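Local coordinates for protein endo-alpha-(1->5)-L-arabinanase (Bacillus licheniformis, PDB 6B7K) that probably catalyses the endohydrolysis of (1->5)-alpha-arabinofuranosidic linkages in (1->5)-arabinans, at residues A[18-23]-A[281-286]; A[92-97]-A[119-124]; A[149-154]-A[167-172]; A[193-198]-A[263-268]. All coordinates share one frame; numbering follows the deposited sequence.

Contact 1 (A[18-23]-A[281-286]); sequences DNFIHD and NGVSKL
S284 sets the polar geometry: its OG, between the backbone N and carbonyl carbon (chi1 56°), donates to I21 O at 2.7 Å, 31° out of the carbonyl plane. S284 OG also lies at the edge of the H22 ring, near its plane, 3.3 Å from CD2; the ring is also held by a weak hydrogen bond from ND1 to D23 OD2 and by one between NE2 and Y276 OH. F20, its CG anti to the backbone N, presents its edge to V283, with CD1 3.4 Å from CG2. In this family's five-bladed beta-propeller, the contact joins the loop between strands 16-17 and 25-29 of the first blade to strand 284-293 of the last; D23 is the predicted proton acceptor. N19 crosses K285 obliquely, its OD1 3.9 Å from CD; its ND2 is hydrogen-bonded to T15 OG1. A single bridge pairs F20 with K285, flanked by weak bonds from I21 N to S284 O and L286 N to N19 O. I21 CG2 packs 3.7 Å from L286 CB.

Contact 2 (A[92-97]-A[119-124]); sequences YWLYYS and GQWRDD
The two backbones run 69° apart and stay well separated, the closest CA atoms being L94 and W121 at 9.0 Å, because strand 106-113 lies between strands 92-98 and 122-130 in this four-stranded antiparallel propeller blade. Side chains therefore make the contact. L94, with CG anti to the backbone N, meets the W121 indole at about a right angle: its CD2 sits over one face in a CH-pi contact, 4.0 Å from the centroid of the six-membered ring of W121 and 13° off the ring normal, displaced toward the rim. L94 CB reaches the same ring 3.5 Å from W121 CZ3. I85 and T113 of the blade also touch W121, as does I61 of strand 54-61, so the indole packs between this blade and the preceding sheet. An alanine in place of W121 would remove the ring under L94 CD2 and would probably loosen this packing between sheets. Farther along, D124 OD2 lies at the edge of the W93 ring, 4.0 Å from CZ3, with carboxylate and ring planes 79° apart. D124 OD2 also takes R122 NH1 on its syn lone pair, a salt bridge of 3.0 Å. The chemistry implies dispersion as the main cohesion, while the carboxylate, partly balanced by R122, may be weakly attracted to the positive rim of W93.

Contact 3 (A[149-154]-A[167-172]); sequences GNPWLS and LDKNTM
Of the flat groups, the D168 carboxylate does the polar work, both oxygens accepting on syn lone pairs: OD1 from T171 N at 2.6 Å, an Asx motif, and OD2 from T171 OG1 at 2.7 Å. With M172 N donating to D168 O, this fixes the turn that follows strand 162-167 in an antiparallel blade of the GH43 beta-propeller. The beta carbon of W152 points away from the turn, that of P151 toward it, and three P151 ring atoms are met. P151 CB lies 3.9 Å from M172 CE, whose chain bends at chi2 and chi3 to bring the methyl there; P151 CG lies 3.8 Å from L167 CB, and P151 CD 4.0 Å from K169 CG, the lysine crossing the ring at about a right angle. L167 packs on L153 as well: CG is anti to its carbonyl carbon (chi1 -47°), and both methyls face L153, L167 CD1 3.8 Å from L153 CB. An alanine at L167 would lose CG and both methyls and would probably weaken the packing against L153 and Y95. L167 N donates to P151 O at 2.9 Å, with an N-H...O angle of 159° and the donor 39° above the carbonyl plane.

Contact 4 (A[193-198]-A[263-268]); sequences APNITY and QDVLNN. With CA (calcium ion), chain F.
Q263 leaves its strand with CB, and Q263 CG, between the backbone N and carbonyl carbon (chi1 77°), already approaches N195 OD1 at 3.3 Å. A bend at chi2 carries CD toward strand 193-198. There Q263 NE2 donates to two acceptors, each nearly along its C=O axis: N195 OD1, modelled at 2.4 Å, and A193 O at 3.1 Å. OE1 is hydrogen-bonded to S208 OG. The amide planes of Q263 and N195 stand 41° apart. At the far end N268 bridges the same strand: OD1 accepts T197 OG1 on a lone pair, and ND2 donates to Y198 O at 2.8 Å. The strands run nearly parallel, 19° apart, yet every link starts from a side chain. D264 binds calcium through OD1 at 2.7 Å and OD2 at 2.5 Å, OD2 also hydrogen-bonded to S25 OG; V265 O holds a water 2.6 Å from the ion. With D84 and D142 completing the protein ligands, this is the calcium site near the centre of a five-bladed beta-propeller, where first strands of adjacent blades converge.

In the fold
From the N terminus, contact 1 opens first, at 18-23, and closes last, at 281-286, so the other three lie within its span; none cross. Contacts 2, 3 and 4 follow in series. Contact 2 closes a short loop within the blade from strand 81-87 to strand 122-130, and contact 3 within that from strand 142-145 to strand 177-182. Contact 4 spans the rest of the blade begun by strand 191-199, tying this strand to 257-266, the first of the last blade; contact 1 joins that blade to the first. Contacts 2 and 3 meet where Y95 OH lies 3.0 Å from M172 O, a probable hydrogen bond, and contacts 3 and 4 pack through S154 and I196.

Contact 1 (A[18-23]-A[281-286])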
loop_
_atom_site.group_PDB
_atom_site.type_symbol
_atom_site.label_atom_id
_atom_site.label_comp_id
_atom_site.label_asym_id
_atom_site.label_seq_id
_atom_site.Cartn_x
_atom_site.Cartn_y
_atom_site.Cartn_z
ATOM N N ASP A 18 -18.660 10.146 -2.320
ATOM C CA ASP A 18 -17.877 9.432 -3.329
ATOM C C ASP A 18 -16.707 8.719 -2.648
ATOM O O ASP A 18 -15.535 9.059 -2.813
ATOM C CB ASP A 18 -17.404 10.402 -4.407
ATOM C CG ASP A 18 -16.887 9.703 -5.649
ATOM O OD1 ASP A 18 -16.831 8.455 -5.660
ATOM O OD2 ASP A 18 -16.538 10.404 -6.624
ATOM N N ASN A 19 -17.060 7.702 -1.861
ATOM C CA ASN A 19 -16.114 6.992 -1.011
ATOM C C ASN A 19 -15.636 5.680 -1.625
ATOM O O ASN A 19 -15.127 4.813 -0.902
ATOM C CB ASN A 19 -16.734 6.738 0.365
ATOM C CG ASN A 19 -18.002 5.910 0.290
ATOM O OD1 ASN A 19 -18.686 5.892 -0.733
ATOM N ND2 ASN A 19 -18.323 5.218 1.378
ATOM N N PHE A 20 -15.789 5.511 -2.936
ATOM C CA PHE A 20 -15.265 4.323 -3.598
ATOM C C PHE A 20 -13.752 4.421 -3.712
ATOM O O PHE A 20 -13.216 5.460 -4.110
ATOM C CB PHE A 20 -15.885 4.155 -4.985
ATOM C CG PHE A 20 -15.157 3.165 -5.856
ATOM C CD1 PHE A 20 -15.429 1.813 -5.763
ATOM C CD2 PHE A 20 -14.197 3.586 -6.766
ATOM C CE1 PHE A 20 -14.766 0.896 -6.559
ATOM C CE2 PHE A 20 -13.527 2.673 -7.563
ATOM C CZ PHE A 20 -13.813 1.325 -7.458
ATOM N N ILE A 21 -13.060 3.332 -3.377
ATOM C CA ILE A 21 -11.605 3.293 -3.450
ATOM C C ILE A 21 -11.175 1.837 -3.526
ATOM O O ILE A 21 -11.934 0.929 -3.185
ATOM C CB ILE A 21 -10.959 4.009 -2.237
ATOM C CG1 ILE A 21 -9.539 4.462 -2.578
ATOM C CG2 ILE A 21 -10.948 3.093 -1.021
ATOM C CD1 ILE A 21 -9.470 5.380 -3.773
ATOM N N HIS A 22 -9.948 1.614 -3.990
ATOM C CA HIS A 22 -9.340 0.294 -3.964
ATOM C C HIS A 22 -7.834 0.472 -3.865
ATOM O O HIS A 22 -7.251 1.245 -4.631
ATOM C CB HIS A 22 -9.710 -0.517 -5.207
ATOM C CG HIS A 22 -9.629 -1.997 -5.002
ATOM N ND1 HIS A 22 -8.546 -2.747 -5.403
ATOM C CD2 HIS A 22 -10.496 -2.865 -4.427
ATOM C CE1 HIS A 22 -8.752 -4.015 -5.091
ATOM N NE2 HIS A 22 -9.927 -4.112 -4.497
ATOM N N ASP A 23 -7.218 -0.239 -2.916
ATOM C CA ASP A 23 -5.798 -0.118 -2.609
ATOM C C ASP A 23 -5.452 1.320 -2.226
ATOM O O ASP A 23 -4.671 1.975 -2.926
ATOM C CB ASP A 23 -4.954 -0.578 -3.800
ATOM C CG ASP A 23 -5.391 -1.931 -4.335
ATOM O OD1 ASP A 23 -5.520 -2.880 -3.532
ATOM O OD2 ASP A 23 -5.619 -2.042 -5.561
ATOM N N ASN A 281 -23.717 -4.584 -3.006
ATOM C CA ASN A 281 -23.218 -5.498 -4.036
ATOM C C ASN A 281 -21.703 -5.674 -3.991
ATOM O O ASN A 281 -21.095 -6.077 -4.987
ATOM C CB ASN A 281 -23.646 -5.051 -5.441
ATOM C CG ASN A 281 -25.151 -5.026 -5.613
ATOM O OD1 ASN A 281 -25.900 -4.966 -4.637
ATOM N ND2 ASN A 281 -25.602 -5.065 -6.863
ATOM N N GLY A 282 -21.073 -5.372 -2.859
ATOM C CA GLY A 282 -19.665 -5.675 -2.690
ATOM C C GLY A 282 -18.693 -4.715 -3.323
ATOM O O GLY A 282 -17.531 -5.078 -3.525
ATOM N N VAL A 283 -19.124 -3.498 -3.646
ATOM C CA VAL A 283 -18.197 -2.506 -4.163
ATOM C C VAL A 283 -17.295 -2.028 -3.031
ATOM O O VAL A 283 -17.752 -1.784 -1.905
ATOM C CB VAL A 283 -18.972 -1.352 -4.821
ATOM C CG1 VAL A 283 -20.090 -0.891 -3.923
ATOM C CG2 VAL A 283 -18.049 -0.199 -5.148
ATOM N N SER A 284 -16.000 -1.921 -3.318
ATOM C CA SER A 284 -15.028 -1.557 -2.296
ATOM C C SER A 284 -15.157 -0.084 -1.925
ATOM O O SER A 284 -15.103 0.794 -2.791
ATOM C CB SER A 284 -13.611 -1.856 -2.784
ATOM O OG SER A 284 -13.347 -1.197 -4.009
ATOM N N LYS A 285 -15.320 0.181 -0.632
ATOM C CA LYS A 285 -15.430 1.527 -0.092
ATOM C C LYS A 285 -14.175 1.869 0.705
ATOM O O LYS A 285 -13.272 1.046 0.883
ATOM C CB LYS A 285 -16.682 1.657 0.779
ATOM C CG LYS A 285 -17.957 1.181 0.110
ATOM C CD LYS A 285 -18.299 2.041 -1.088
ATOM C CE LYS A 285 -19.657 1.674 -1.648
ATOM N NZ LYS A 285 -20.087 2.626 -2.708
ATOM N N LEU A 286 -14.126 3.104 1.192
ATOM C CA LEU A 286 -13.016 3.592 1.997
ATOM C C LEU A 286 -13.359 3.460 3.475
ATOM O O LEU A 286 -14.415 3.924 3.916
ATOM C CB LEU A 286 -12.694 5.047 1.653
ATOM C CG LEU A 286 -11.590 5.717 2.474
ATOM C CD1 LEU A 286 -10.278 4.967 2.314
ATOM C CD2 LEU A 286 -11.436 7.176 2.072
#

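Contact 2 (A[92-97]-A[119-124])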
loop_
_atom_site.group_PDB
_atom_site.type_symbol
_atom_site.label_atom_id
_atom_site.label_comp_id
_atom_site.label_asym_id
_atom_site.label_seq_id
_atom_site.Cartn_x
_atom_site.Cartn_y
_atom_site.Cartn_z
ATOM N N TYR A 92 6.692 15.586 -2.125
ATOM C CA TYR A 92 5.776 14.452 -2.113
ATOM C C TYR A 92 6.253 13.373 -3.075
ATOM O O TYR A 92 6.653 13.660 -4.207
ATOM C CB TYR A 92 4.362 14.883 -2.499
ATOM C CG TYR A 92 3.688 15.780 -1.497
ATOM C CD1 TYR A 92 3.119 15.261 -0.342
ATOM C CD2 TYR A 92 3.604 17.152 -1.713
ATOM C CE1 TYR A 92 2.495 16.082 0.578
ATOM C CE2 TYR A 92 2.984 17.980 -0.801
ATOM C CZ TYR A 92 2.429 17.443 0.341
ATOM O OH TYR A 92 1.809 18.271 1.250
ATOM N N TRP A 93 6.191 12.124 -2.626
ATOM C CA TRP A 93 6.616 10.984 -3.422
ATOM C C TRP A 93 5.424 10.071 -3.643
ATOM O O TRP A 93 4.733 9.705 -2.686
ATOM C CB TRP A 93 7.759 10.231 -2.737
ATOM C CG TRP A 93 8.931 11.112 -2.419
ATOM C CD1 TRP A 93 9.336 11.523 -1.184
ATOM C CD2 TRP A 93 9.839 11.705 -3.357
ATOM N NE1 TRP A 93 10.448 12.325 -1.292
ATOM C CE2 TRP A 93 10.776 12.453 -2.615
ATOM C CE3 TRP A 93 9.955 11.671 -4.751
ATOM C CZ2 TRP A 93 11.812 13.164 -3.220
ATOM C CZ3 TRP A 93 10.986 12.378 -5.350
ATOM C CH2 TRP A 93 11.901 13.113 -4.584
ATOM N N LEU A 94 5.182 9.714 -4.902
ATOM C CA LEU A 94 4.032 8.904 -5.298
ATOM C C LEU A 94 4.541 7.672 -6.040
ATOM O O LEU A 94 4.848 7.736 -7.235
ATOM C CB LEU A 94 3.061 9.712 -6.155
ATOM C CG LEU A 94 1.803 8.990 -6.644
ATOM C CD1 LEU A 94 0.913 8.595 -5.472
ATOM C CD2 LEU A 94 1.037 9.843 -7.648
ATOM N N TYR A 95 4.634 6.553 -5.329
ATOM C CA TYR A 95 4.957 5.275 -5.941
ATOM C C TYR A 95 3.677 4.618 -6.438
ATOM O O TYR A 95 2.636 4.694 -5.782
ATOM C CB TYR A 95 5.678 4.368 -4.944
ATOM C CG TYR A 95 7.047 4.879 -4.544
ATOM C CD1 TYR A 95 8.168 4.586 -5.311
ATOM C CD2 TYR A 95 7.219 5.658 -3.407
ATOM C CE1 TYR A 95 9.421 5.053 -4.957
ATOM C CE2 TYR A 95 8.468 6.131 -3.045
ATOM C CZ TYR A 95 9.566 5.824 -3.824
ATOM O OH TYR A 95 10.815 6.287 -3.470
ATOM N N TYR A 96 3.754 3.993 -7.611
ATOM C CA TYR A 96 2.588 3.387 -8.237
ATOM C C TYR A 96 3.028 2.160 -9.022
ATOM O O TYR A 96 4.212 1.985 -9.325
ATOM C CB TYR A 96 1.856 4.376 -9.155
ATOM C CG TYR A 96 2.728 4.961 -10.246
ATOM C CD1 TYR A 96 3.530 6.069 -10.001
ATOM C CD2 TYR A 96 2.750 4.408 -11.522
ATOM C CE1 TYR A 96 4.329 6.608 -10.993
ATOM C CE2 TYR A 96 3.549 4.942 -12.519
ATOM C CZ TYR A 96 4.335 6.041 -12.247
ATOM O OH TYR A 96 5.131 6.583 -13.229
ATOM N N SER A 97 2.058 1.315 -9.359
ATOM C CA SER A 97 2.320 0.053 -10.032
ATOM C C SER A 97 1.801 0.085 -11.464
ATOM O O SER A 97 0.807 0.748 -11.772
ATOM C CB SER A 97 1.677 -1.117 -9.281
ATOM O OG SER A 97 2.012 -1.083 -7.905
ATOM N N GLY A 119 -1.632 19.753 -8.651
ATOM C CA GLY A 119 -2.013 18.792 -9.668
ATOM C C GLY A 119 -0.960 18.511 -10.713
ATOM O O GLY A 119 -1.245 17.805 -11.684
ATOM N N GLN A 120 0.250 19.037 -10.544
ATOM C CA GLN A 120 1.337 18.890 -11.505
ATOM C C GLN A 120 2.342 17.898 -10.939
ATOM O O GLN A 120 2.987 18.173 -9.922
ATOM C CB GLN A 120 1.990 20.242 -11.787
ATOM C CG GLN A 120 3.299 20.174 -12.557
ATOM C CD GLN A 120 3.895 21.552 -12.800
ATOM O OE1 GLN A 120 3.354 22.562 -12.347
ATOM N NE2 GLN A 120 5.010 21.599 -13.520
ATOM N N TRP A 121 2.477 16.750 -11.600
ATOM C CA TRP A 121 3.322 15.663 -11.127
ATOM C C TRP A 121 4.455 15.419 -12.112
ATOM O O TRP A 121 4.228 15.364 -13.325
ATOM C CB TRP A 121 2.502 14.388 -10.924
ATOM C CG TRP A 121 1.552 14.491 -9.775
ATOM C CD1 TRP A 121 0.290 15.009 -9.798
ATOM C CD2 TRP A 121 1.791 14.078 -8.423
ATOM N NE1 TRP A 121 -0.273 14.941 -8.546
ATOM C CE2 TRP A 121 0.628 14.374 -7.684
ATOM C CE3 TRP A 121 2.874 13.485 -7.767
ATOM C CZ2 TRP A 121 0.517 14.097 -6.323
ATOM C CZ3 TRP A 121 2.762 13.211 -6.415
ATOM C CH2 TRP A 121 1.592 13.515 -5.708
ATOM N N ARG A 122 5.669 15.277 -11.585
ATOM C CA ARG A 122 6.853 15.014 -12.390
ATOM C C ARG A 122 7.062 13.512 -12.547
ATOM O O ARG A 122 6.810 12.738 -11.619
ATOM C CB ARG A 122 8.084 15.655 -11.745
ATOM C CG ARG A 122 9.397 15.330 -12.432
ATOM C CD ARG A 122 10.490 15.080 -11.411
ATOM N NE ARG A 122 10.825 16.287 -10.664
ATOM C CZ ARG A 122 11.577 16.305 -9.568
ATOM N NH1 ARG A 122 12.068 15.176 -9.078
ATOM N NH2 ARG A 122 11.832 17.454 -8.959
ATOM N N ASP A 123 7.524 13.104 -13.729
ATOM C CA ASP A 123 7.755 11.694 -14.038
ATOM C C ASP A 123 9.167 11.314 -13.605
ATOM O O ASP A 123 10.148 11.696 -14.253
ATOM C CB ASP A 123 7.552 11.430 -15.526
ATOM C CG ASP A 123 7.698 9.962 -15.882
ATOM O OD1 ASP A 123 7.637 9.113 -14.966
ATOM O OD2 ASP A 123 7.880 9.657 -17.079
ATOM N N ASP A 124 9.273 10.544 -12.524
ATOM C CA ASP A 124 10.566 10.191 -11.954
ATOM C C ASP A 124 11.078 8.828 -12.408
ATOM O O ASP A 124 12.150 8.408 -11.963
ATOM C CB ASP A 124 10.498 10.249 -10.425
ATOM C CG ASP A 124 10.230 11.655 -9.912
ATOM O OD1 ASP A 124 9.090 12.139 -10.064
ATOM O OD2 ASP A 124 11.159 12.284 -9.368
#

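Contact 3 (A[149-154]-A[167-172])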
loop_
_atom_site.group_PDB
_atom_site.type_symbol
_atom_site.label_atom_id
_atom_site.label_comp_id
_atom_site.label_asym_id
_atom_site.label_seq_id
_atom_site.Cartn_x
_atom_site.Cartn_y
_atom_site.Cartn_z
ATOM N N GLY A 149 16.244 8.244 9.527
ATOM C CA GLY A 149 15.814 9.160 8.488
ATOM C C GLY A 149 16.163 8.764 7.072
ATOM O O GLY A 149 16.211 9.637 6.197
ATOM N N ASN A 150 16.404 7.481 6.808
ATOM C CA ASN A 150 16.751 7.092 5.453
ATOM C C ASN A 150 15.622 6.293 4.814
ATOM O O ASN A 150 14.960 5.500 5.495
ATOM C CB ASN A 150 18.040 6.267 5.430
ATOM C CG ASN A 150 19.249 7.077 5.854
ATOM O OD1 ASN A 150 19.717 7.945 5.117
ATOM N ND2 ASN A 150 19.761 6.798 7.048
ATOM N N PRO A 151 15.380 6.478 3.518
ATOM C CA PRO A 151 14.199 5.880 2.891
ATOM C C PRO A 151 14.383 4.409 2.546
ATOM O O PRO A 151 15.468 3.955 2.178
ATOM C CB PRO A 151 14.024 6.718 1.620
ATOM C CG PRO A 151 15.409 7.118 1.270
ATOM C CD PRO A 151 16.140 7.315 2.575
ATOM N N TRP A 152 13.282 3.669 2.672
ATOM C CA TRP A 152 13.191 2.275 2.263
ATOM C C TRP A 152 11.894 2.071 1.492
ATOM O O TRP A 152 10.926 2.822 1.655
ATOM C CB TRP A 152 13.223 1.316 3.462
ATOM C CG TRP A 152 14.478 1.363 4.273
ATOM C CD1 TRP A 152 14.903 2.386 5.068
ATOM C CD2 TRP A 152 15.458 0.326 4.397
ATOM N NE1 TRP A 152 16.093 2.057 5.666
ATOM C CE2 TRP A 152 16.456 0.797 5.272
ATOM C CE3 TRP A 152 15.592 -0.953 3.849
ATOM C CZ2 TRP A 152 17.573 0.037 5.610
ATOM C CZ3 TRP A 152 16.702 -1.706 4.185
ATOM C CH2 TRP A 152 17.677 -1.209 5.057
ATOM N N LEU A 153 11.876 1.039 0.651
ATOM C CA LEU A 153 10.692 0.688 -0.126
ATOM C C LEU A 153 10.380 -0.787 0.081
ATOM O O LEU A 153 11.221 -1.648 -0.199
ATOM C CB LEU A 153 10.891 0.986 -1.616
ATOM C CG LEU A 153 9.661 0.750 -2.497
ATOM C CD1 LEU A 153 8.609 1.818 -2.243
ATOM C CD2 LEU A 153 10.035 0.697 -3.974
ATOM N N SER A 154 9.179 -1.074 0.571
ATOM C CA SER A 154 8.670 -2.433 0.677
ATOM C C SER A 154 7.597 -2.651 -0.379
ATOM O O SER A 154 6.779 -1.762 -0.636
ATOM C CB SER A 154 8.092 -2.702 2.067
ATOM O OG SER A 154 6.943 -1.909 2.299
ATOM N N LEU A 167 16.521 2.750 -0.241
ATOM C CA LEU A 167 16.569 3.800 -1.244
ATOM C C LEU A 167 17.601 4.841 -0.834
ATOM O O LEU A 167 17.801 5.102 0.356
ATOM C CB LEU A 167 15.199 4.466 -1.416
ATOM C CG LEU A 167 13.986 3.539 -1.547
ATOM C CD1 LEU A 167 12.695 4.334 -1.490
ATOM C CD2 LEU A 167 14.054 2.731 -2.831
ATOM N N ASP A 168 18.264 5.427 -1.826
ATOM C CA ASP A 168 19.205 6.509 -1.576
ATOM C C ASP A 168 18.471 7.842 -1.632
ATOM O O ASP A 168 17.570 8.033 -2.455
ATOM C CB ASP A 168 20.352 6.483 -2.590
ATOM C CG ASP A 168 19.884 6.713 -4.014
ATOM O OD1 ASP A 168 19.699 7.887 -4.399
ATOM O OD2 ASP A 168 19.704 5.719 -4.750
ATOM N N LYS A 169 18.857 8.764 -0.744
ATOM C CA LYS A 169 18.149 10.037 -0.639
ATOM C C LYS A 169 18.151 10.821 -1.943
ATOM O O LYS A 169 17.279 11.674 -2.137
ATOM C CB LYS A 169 18.755 10.902 0.470
ATOM C CG LYS A 169 18.512 10.400 1.886
ATOM C CD LYS A 169 18.405 11.566 2.867
ATOM C CE LYS A 169 19.567 12.540 2.723
ATOM N NZ LYS A 169 19.361 13.777 3.531
ATOM N N ASN A 170 19.098 10.549 -2.842
ATOM C CA ASN A 170 19.232 11.344 -4.060
ATOM C C ASN A 170 18.210 10.939 -5.119
ATOM O O ASN A 170 17.434 11.773 -5.598
ATOM C CB ASN A 170 20.655 11.217 -4.613
ATOM C CG ASN A 170 21.701 11.781 -3.669
ATOM O OD1 ASN A 170 21.470 12.789 -2.998
ATOM N ND2 ASN A 170 22.858 11.133 -3.612
ATOM N N THR A 171 18.203 9.662 -5.504
ATOM C CA THR A 171 17.352 9.209 -6.597
ATOM C C THR A 171 16.003 8.678 -6.136
ATOM O O THR A 171 15.093 8.549 -6.965
ATOM C CB THR A 171 18.056 8.114 -7.406
ATOM O OG1 THR A 171 18.157 6.921 -6.617
ATOM C CG2 THR A 171 19.447 8.566 -7.818
ATOM N N MET A 172 15.856 8.369 -4.846
ATOM C CA MET A 172 14.651 7.726 -4.321
ATOM C C MET A 172 14.331 6.455 -5.102
ATOM O O MET A 172 13.171 6.121 -5.351
ATOM C CB MET A 172 13.465 8.692 -4.317
ATOM C CG MET A 172 13.652 9.878 -3.382
ATOM S SD MET A 172 13.947 9.372 -1.673
ATOM C CE MET A 172 12.320 8.784 -1.202
#

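Contact 4 (A[193-198]-A[263-268])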
loop_
_atom_site.group_PDB
_atom_site.type_symbol
_atom_site.label_atom_id
_atom_site.label_comp_id
_atom_site.label_asym_id
_atom_site.label_seq_id
_atom_site.Cartn_x
_atom_site.Cartn_y
_atom_site.Cartn_z
ATOM N N ALA A 193 0.484 -6.062 -0.447
ATOM C CA ALA A 193 0.141 -4.751 0.094
ATOM C C ALA A 193 0.865 -4.419 1.403
ATOM O O ALA A 193 0.223 -4.105 2.410
ATOM C CB ALA A 193 -1.366 -4.640 0.277
ATOM N N PRO A 194 2.195 -4.454 1.418
ATOM C CA PRO A 194 2.914 -4.203 2.667
ATOM C C PRO A 194 3.077 -2.719 2.943
ATOM O O PRO A 194 3.207 -1.901 2.032
ATOM C CB PRO A 194 4.273 -4.862 2.416
ATOM C CG PRO A 194 4.492 -4.648 0.951
ATOM C CD PRO A 194 3.124 -4.696 0.297
ATOM N N ASN A 195 3.059 -2.375 4.229
ATOM C CA ASN A 195 3.445 -1.035 4.651
ATOM C C ASN A 195 4.126 -1.138 6.009
ATOM O O ASN A 195 3.655 -1.865 6.889
ATOM C CB ASN A 195 2.241 -0.078 4.695
ATOM C CG ASN A 195 1.238 -0.434 5.768
ATOM O OD1 ASN A 195 0.281 -1.171 5.524
ATOM N ND2 ASN A 195 1.440 0.104 6.966
ATOM N N ILE A 196 5.244 -0.430 6.161
ATOM C CA ILE A 196 6.084 -0.508 7.350
ATOM C C ILE A 196 6.092 0.850 8.035
ATOM O O ILE A 196 6.120 1.890 7.369
ATOM C CB ILE A 196 7.523 -0.941 7.000
ATOM C CG1 ILE A 196 7.510 -2.137 6.051
ATOM C CG2 ILE A 196 8.306 -1.265 8.261
ATOM C CD1 ILE A 196 8.887 -2.586 5.628
ATOM N N THR A 197 6.075 0.839 9.367
ATOM C CA THR A 197 6.168 2.062 10.147
ATOM C C THR A 197 6.985 1.804 11.404
ATOM O O THR A 197 6.966 0.705 11.963
ATOM C CB THR A 197 4.783 2.606 10.529
ATOM O OG1 THR A 197 4.937 3.754 11.375
ATOM C CG2 THR A 197 3.971 1.547 11.253
ATOM N N TYR A 198 7.705 2.834 11.840
ATOM C CA TYR A 198 8.512 2.781 13.052
ATOM C C TYR A 198 7.793 3.492 14.191
ATOM O O TYR A 198 7.235 4.578 14.007
ATOM C CB TYR A 198 9.884 3.423 12.826
ATOM C CG TYR A 198 10.726 3.539 14.081
ATOM C CD1 TYR A 198 11.537 2.492 14.497
ATOM C CD2 TYR A 198 10.712 4.699 14.847
ATOM C CE1 TYR A 198 12.305 2.595 15.640
ATOM C CE2 TYR A 198 11.477 4.809 15.993
ATOM C CZ TYR A 198 12.271 3.754 16.384
ATOM O OH TYR A 198 13.034 3.864 17.521
ATOM N N GLN A 263 -4.120 -2.038 3.301
ATOM C CA GLN A 263 -4.145 -0.971 4.282
ATOM C C GLN A 263 -2.921 -0.072 4.135
ATOM O O GLN A 263 -1.983 -0.355 3.384
ATOM C CB GLN A 263 -4.200 -1.548 5.695
ATOM C CG GLN A 263 -2.863 -2.086 6.189
ATOM C CD GLN A 263 -2.309 -3.194 5.310
ATOM O OE1 GLN A 263 -3.040 -4.084 4.876
ATOM N NE2 GLN A 263 -1.013 -3.133 5.032
ATOM N N ASP A 264 -2.950 1.036 4.870
ATOM C CA ASP A 264 -1.800 1.915 5.007
ATOM C C ASP A 264 -2.009 2.745 6.263
ATOM O O ASP A 264 -3.147 3.002 6.665
ATOM C CB ASP A 264 -1.612 2.814 3.779
ATOM C CG ASP A 264 -0.180 3.295 3.622
ATOM O OD1 ASP A 264 0.628 3.083 4.549
ATOM O OD2 ASP A 264 0.141 3.873 2.565
ATOM N N VAL A 265 -0.905 3.148 6.885
ATOM C CA VAL A 265 -0.936 3.894 8.137
ATOM C C VAL A 265 -0.333 5.274 7.912
ATOM O O VAL A 265 0.631 5.428 7.154
ATOM C CB VAL A 265 -0.195 3.147 9.267
ATOM C CG1 VAL A 265 -0.940 1.873 9.635
ATOM C CG2 VAL A 265 1.233 2.829 8.852
ATOM N N LEU A 266 -0.905 6.278 8.575
ATOM C CA LEU A 266 -0.451 7.658 8.463
ATOM C C LEU A 266 -0.177 8.215 9.849
ATOM O O LEU A 266 -1.050 8.168 10.724
ATOM C CB LEU A 266 -1.486 8.534 7.751
ATOM C CG LEU A 266 -1.257 10.048 7.798
ATOM C CD1 LEU A 266 0.010 10.429 7.047
ATOM C CD2 LEU A 266 -2.465 10.795 7.246
ATOM N N ASN A 267 1.035 8.737 10.044
ATOM C CA ASN A 267 1.427 9.436 11.265
ATOM C C ASN A 267 1.282 8.562 12.507
ATOM O O ASN A 267 1.142 9.082 13.620
ATOM C CB ASN A 267 0.629 10.737 11.430
ATOM C CG ASN A 267 1.376 11.789 12.230
ATOM O OD1 ASN A 267 2.591 11.701 12.415
ATOM N ND2 ASN A 267 0.652 12.798 12.701
ATOM N N ASN A 268 1.310 7.238 12.330
ATOM C CA ASN A 268 1.193 6.283 13.435
ATOM C C ASN A 268 -0.080 6.514 14.246
ATOM O O ASN A 268 -0.086 6.381 15.472
ATOM C CB ASN A 268 2.424 6.329 14.345
ATOM C CG ASN A 268 3.624 5.632 13.741
ATOM O OD1 ASN A 268 3.480 4.718 12.928
ATOM N ND2 ASN A 268 4.818 6.053 14.143
HETATM CA CA CA F . 2.576 4.272 3.043
HETATM O O HOH W 1 2.530 5.382 5.406
#